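Local coordinates for nicotinate-nucleotide pyrophosphorylase (Ehrlichia chaffeensis, PDB 3L0G), which probably converts quinolinate to nicotinate D-ribonucleotide by decarboxylating phosphoribosyl transfer, a step of NAD(+) biosynthesis, at residues F57-R62 with I290-E295. Residues are numbered along the deposited sequence; the frame is centred on the assembly and turned at random.
Sequences FAINTR and IGLDIE
Asp293 OD2 accepts two side-chain donors from across the contact, Asn60 ND2 on the facing strand, at 2.9 Å on its anti side, and Arg62 NH1 just past that strand's end, at 2.8 Å on its syn side. The second guanidinium nitrogen completes an end-on, two-pronged salt bridge, with Arg62 NH2 2.9 Å from Asp293 OD1. Both oxygens lie close to the guanidinium plane, but that plane is turned 32° from the carboxylate, so the pairing is twisted rather than flat. A bend at chi2 (-59°) folds the arginine chain back over Gly291, whose backbone N lies over one face of the guanidinium; Arg62 NH2 comes within 3.5 Å of Gly291 CA, an approach allowed because glycine has no side chain. Asn60 meets the carboxylate nearly in its own amide plane, while its OD1 bonds to Thr101 OG1; with both ends of the amide held, its rotation is fixed.

Beneath these polar groups the backbones run antiparallel. Ala58 with Asp293 and Asn60 with Gly291 are hydrogen-bonded pairs, each making two N-H...O bonds, of which Asp293 N to Ala58 O is nearly straight (177°). Phe57, Ile59 and Thr61 face Ile294, Leu292 and Ile290 in non-hydrogen-bonded pairs, and their side chains share the opposite, largely apolar face, where the Thr61 hydroxyl bonds to Gly97 O and Ser100 N. Here Leu292 CD1 touches both Phe57 CD1 and Ile59 CD1, at 3.8 Å each, and Ile59 CG2 packs on Ile290 CG2 at 3.5 Å.

The contact brings the C-terminal strand 290-294 to the edge of the four-stranded antiparallel sheet that contains 54-61, thereby tying the end of the chain back to the N-terminal domain. On its other side, strand 54-61 pairs with strand 101-108, and that face is covered by helix 116-139, through Leu120 and Ile123, and by Leu112 of helix 109-112.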
ATOM      1  N   PHE C  57      -7.977 -20.510  21.777  1.00 12.21           N
ATOM      2  CA  PHE C  57      -7.024 -20.863  20.722  1.00 11.72           C
ATOM      3  C   PHE C  57      -5.578 -20.743  21.174  1.00 10.87           C
ATOM      4  O   PHE C  57      -5.275 -20.003  22.104  1.00 10.28           O
ATOM      5  CB  PHE C  57      -7.258 -19.971  19.497  1.00 11.98           C
ATOM      6  CG  PHE C  57      -6.741 -18.566  19.636  1.00 10.72           C
ATOM      7  CD1 PHE C  57      -5.457 -18.240  19.224  1.00 11.22           C
ATOM      8  CD2 PHE C  57      -7.551 -17.554  20.135  1.00 12.43           C
ATOM      9  CE1 PHE C  57      -4.975 -16.950  19.332  1.00 10.93           C
ATOM     10  CE2 PHE C  57      -7.063 -16.252  20.253  1.00 11.18           C
ATOM     11  CZ  PHE C  57      -5.777 -15.960  19.860  1.00 11.63           C
ATOM     12  N   ALA C  58      -4.701 -21.452  20.469  1.00 10.71           N
ATOM     13  CA  ALA C  58      -3.258 -21.341  20.600  1.00 10.66           C
ATOM     14  C   ALA C  58      -2.559 -21.520  19.246  1.00 10.99           C
ATOM     15  O   ALA C  58      -2.935 -22.387  18.433  1.00 11.63           O
ATOM     16  CB  ALA C  58      -2.723 -22.395  21.600  1.00 10.75           C
ATOM     17  N   ILE C  59      -1.539 -20.706  19.014  1.00 10.25           N
ATOM     18  CA  ILE C  59      -0.674 -20.837  17.869  1.00  9.97           C
ATOM     19  C   ILE C  59       0.523 -21.583  18.399  1.00 10.10           C
ATOM     20  O   ILE C  59       1.230 -21.055  19.240  1.00 10.37           O
ATOM     21  CB  ILE C  59      -0.218 -19.443  17.351  1.00 10.23           C
ATOM     22  CG1 ILE C  59      -1.430 -18.575  16.979  1.00  9.36           C
ATOM     23  CG2 ILE C  59       0.759 -19.582  16.192  1.00  9.26           C
ATOM     24  CD1 ILE C  59      -1.829 -18.641  15.557  1.00 13.13           C
ATOM     25  N   ASN C  60       0.735 -22.811  17.917  1.00  9.36           N
ATOM     26  CA  ASN C  60       1.703 -23.729  18.476  1.00  8.84           C
ATOM     27  C   ASN C  60       2.687 -24.164  17.413  1.00  8.53           C
ATOM     28  O   ASN C  60       2.298 -24.503  16.299  1.00  8.07           O
ATOM     29  CB  ASN C  60       0.980 -24.981  19.051  1.00  8.91           C
ATOM     30  CG  ASN C  60       0.226 -24.682  20.332  1.00  9.40           C
ATOM     31  OD1 ASN C  60       0.678 -23.863  21.154  1.00 10.68           O
ATOM     32  ND2 ASN C  60      -0.913 -25.360  20.529  1.00  7.47           N
ATOM     33  N   THR C  61       3.972 -24.107  17.745  1.00  8.75           N
ATOM     34  CA  THR C  61       5.014 -24.719  16.912  1.00  8.37           C
ATOM     35  C   THR C  61       4.890 -26.243  16.891  1.00  9.43           C
ATOM     36  O   THR C  61       4.441 -26.855  17.872  1.00  9.13           O
ATOM     37  CB  THR C  61       6.400 -24.428  17.431  1.00  8.25           C
ATOM     38  OG1 THR C  61       6.655 -25.219  18.610  1.00  7.69           O
ATOM     39  CG2 THR C  61       6.586 -22.934  17.727  1.00  6.27           C
ATOM     40  N   ARG C  62       5.300 -26.841  15.776  1.00  9.71           N
ATOM     41  CA  ARG C  62       5.376 -28.282  15.654  1.00 10.11           C
ATOM     42  C   ARG C  62       6.826 -28.753  15.573  1.00 10.08           C
ATOM     43  O   ARG C  62       7.060 -29.929  15.282  1.00  9.85           O
ATOM     44  CB  ARG C  62       4.636 -28.785  14.409  1.00 10.78           C
ATOM     45  CG  ARG C  62       3.289 -28.155  14.096  1.00 13.28           C
ATOM     46  CD  ARG C  62       2.284 -28.333  15.200  1.00 15.28           C
ATOM     47  NE  ARG C  62       0.931 -28.024  14.730  1.00 17.45           N
ATOM     48  CZ  ARG C  62      -0.134 -27.830  15.512  1.00 18.11           C
ATOM     49  NH1 ARG C  62      -0.039 -27.891  16.848  1.00 18.32           N
ATOM     50  NH2 ARG C  62      -1.309 -27.559  14.943  1.00 17.95           N
ATOM     51  N   ILE C 290       3.891 -24.539  12.020  1.00 10.44           N
ATOM     52  CA  ILE C 290       3.219 -23.824  13.115  1.00 10.34           C
ATOM     53  C   ILE C 290       1.727 -23.896  12.812  1.00 10.34           C
ATOM     54  O   ILE C 290       1.341 -23.712  11.669  1.00  9.81           O
ATOM     55  CB  ILE C 290       3.650 -22.343  13.159  1.00 10.25           C
ATOM     56  CG1 ILE C 290       5.174 -22.241  13.328  1.00  8.76           C
ATOM     57  CG2 ILE C 290       2.923 -21.569  14.282  1.00  9.83           C
ATOM     58  CD1 ILE C 290       5.765 -20.815  13.107  1.00  6.86           C
ATOM     59  N   GLY C 291       0.898 -24.191  13.812  1.00 10.49           N
ATOM     60  CA  GLY C 291      -0.545 -24.381  13.572  1.00 10.42           C
ATOM     61  C   GLY C 291      -1.421 -23.606  14.508  1.00 10.13           C
ATOM     62  O   GLY C 291      -0.934 -23.061  15.470  1.00  9.76           O
ATOM     63  N   LEU C 292      -2.726 -23.584  14.228  1.00 10.64           N
ATOM     64  CA  LEU C 292      -3.717 -22.945  15.074  1.00 10.74           C
ATOM     65  C   LEU C 292      -4.586 -24.044  15.685  1.00 11.37           C
ATOM     66  O   LEU C 292      -5.304 -24.736  14.974  1.00 10.20           O
ATOM     67  CB  LEU C 292      -4.585 -21.986  14.259  1.00 11.64           C
ATOM     68  CG  LEU C 292      -5.700 -21.253  15.039  1.00 11.10           C
ATOM     69  CD1 LEU C 292      -5.131 -20.474  16.202  1.00 10.74           C
ATOM     70  CD2 LEU C 292      -6.483 -20.314  14.116  1.00 11.01           C
ATOM     71  N   ASP C 293      -4.488 -24.211  16.996  1.00 12.00           N
ATOM     72  CA  ASP C 293      -5.183 -25.270  17.708  1.00 12.50           C
ATOM     73  C   ASP C 293      -6.325 -24.608  18.461  1.00 13.42           C
ATOM     74  O   ASP C 293      -6.115 -23.591  19.135  1.00 14.03           O
ATOM     75  CB  ASP C 293      -4.253 -26.005  18.680  1.00 11.94           C
ATOM     76  CG  ASP C 293      -3.177 -26.875  17.961  1.00 13.49           C
ATOM     77  OD1 ASP C 293      -3.429 -27.424  16.863  1.00 14.00           O
ATOM     78  OD2 ASP C 293      -2.065 -27.034  18.505  1.00 10.99           O
ATOM     79  N   ILE C 294      -7.509 -25.188  18.333  1.00 14.14           N
ATOM     80  CA  ILE C 294      -8.757 -24.654  18.883  1.00 16.17           C
ATOM     81  C   ILE C 294      -9.384 -25.627  19.871  1.00 16.29           C
ATOM     82  O   ILE C 294      -9.435 -26.797  19.609  1.00 16.07           O
ATOM     83  CB  ILE C 294      -9.824 -24.467  17.758  1.00 16.13           C
ATOM     84  CG1 ILE C 294      -9.413 -23.364  16.783  1.00 19.26           C
ATOM     85  CG2 ILE C 294     -11.173 -24.161  18.339  1.00 16.89           C
ATOM     86  CD1 ILE C 294      -8.834 -22.124  17.433  1.00 18.28           C
ATOM     87  N   GLU C 295      -9.875 -25.119  20.995  1.00 17.42           N
ATOM     88  CA  GLU C 295     -10.736 -25.899  21.902  1.00 18.56           C
ATOM     89  C   GLU C 295     -12.131 -25.238  21.957  1.00 19.02           C
ATOM     90  O   GLU C 295     -12.244 -24.031  22.300  1.00 20.41           O
ATOM     91  CB  GLU C 295     -10.137 -25.928  23.301  1.00 18.42           C
TER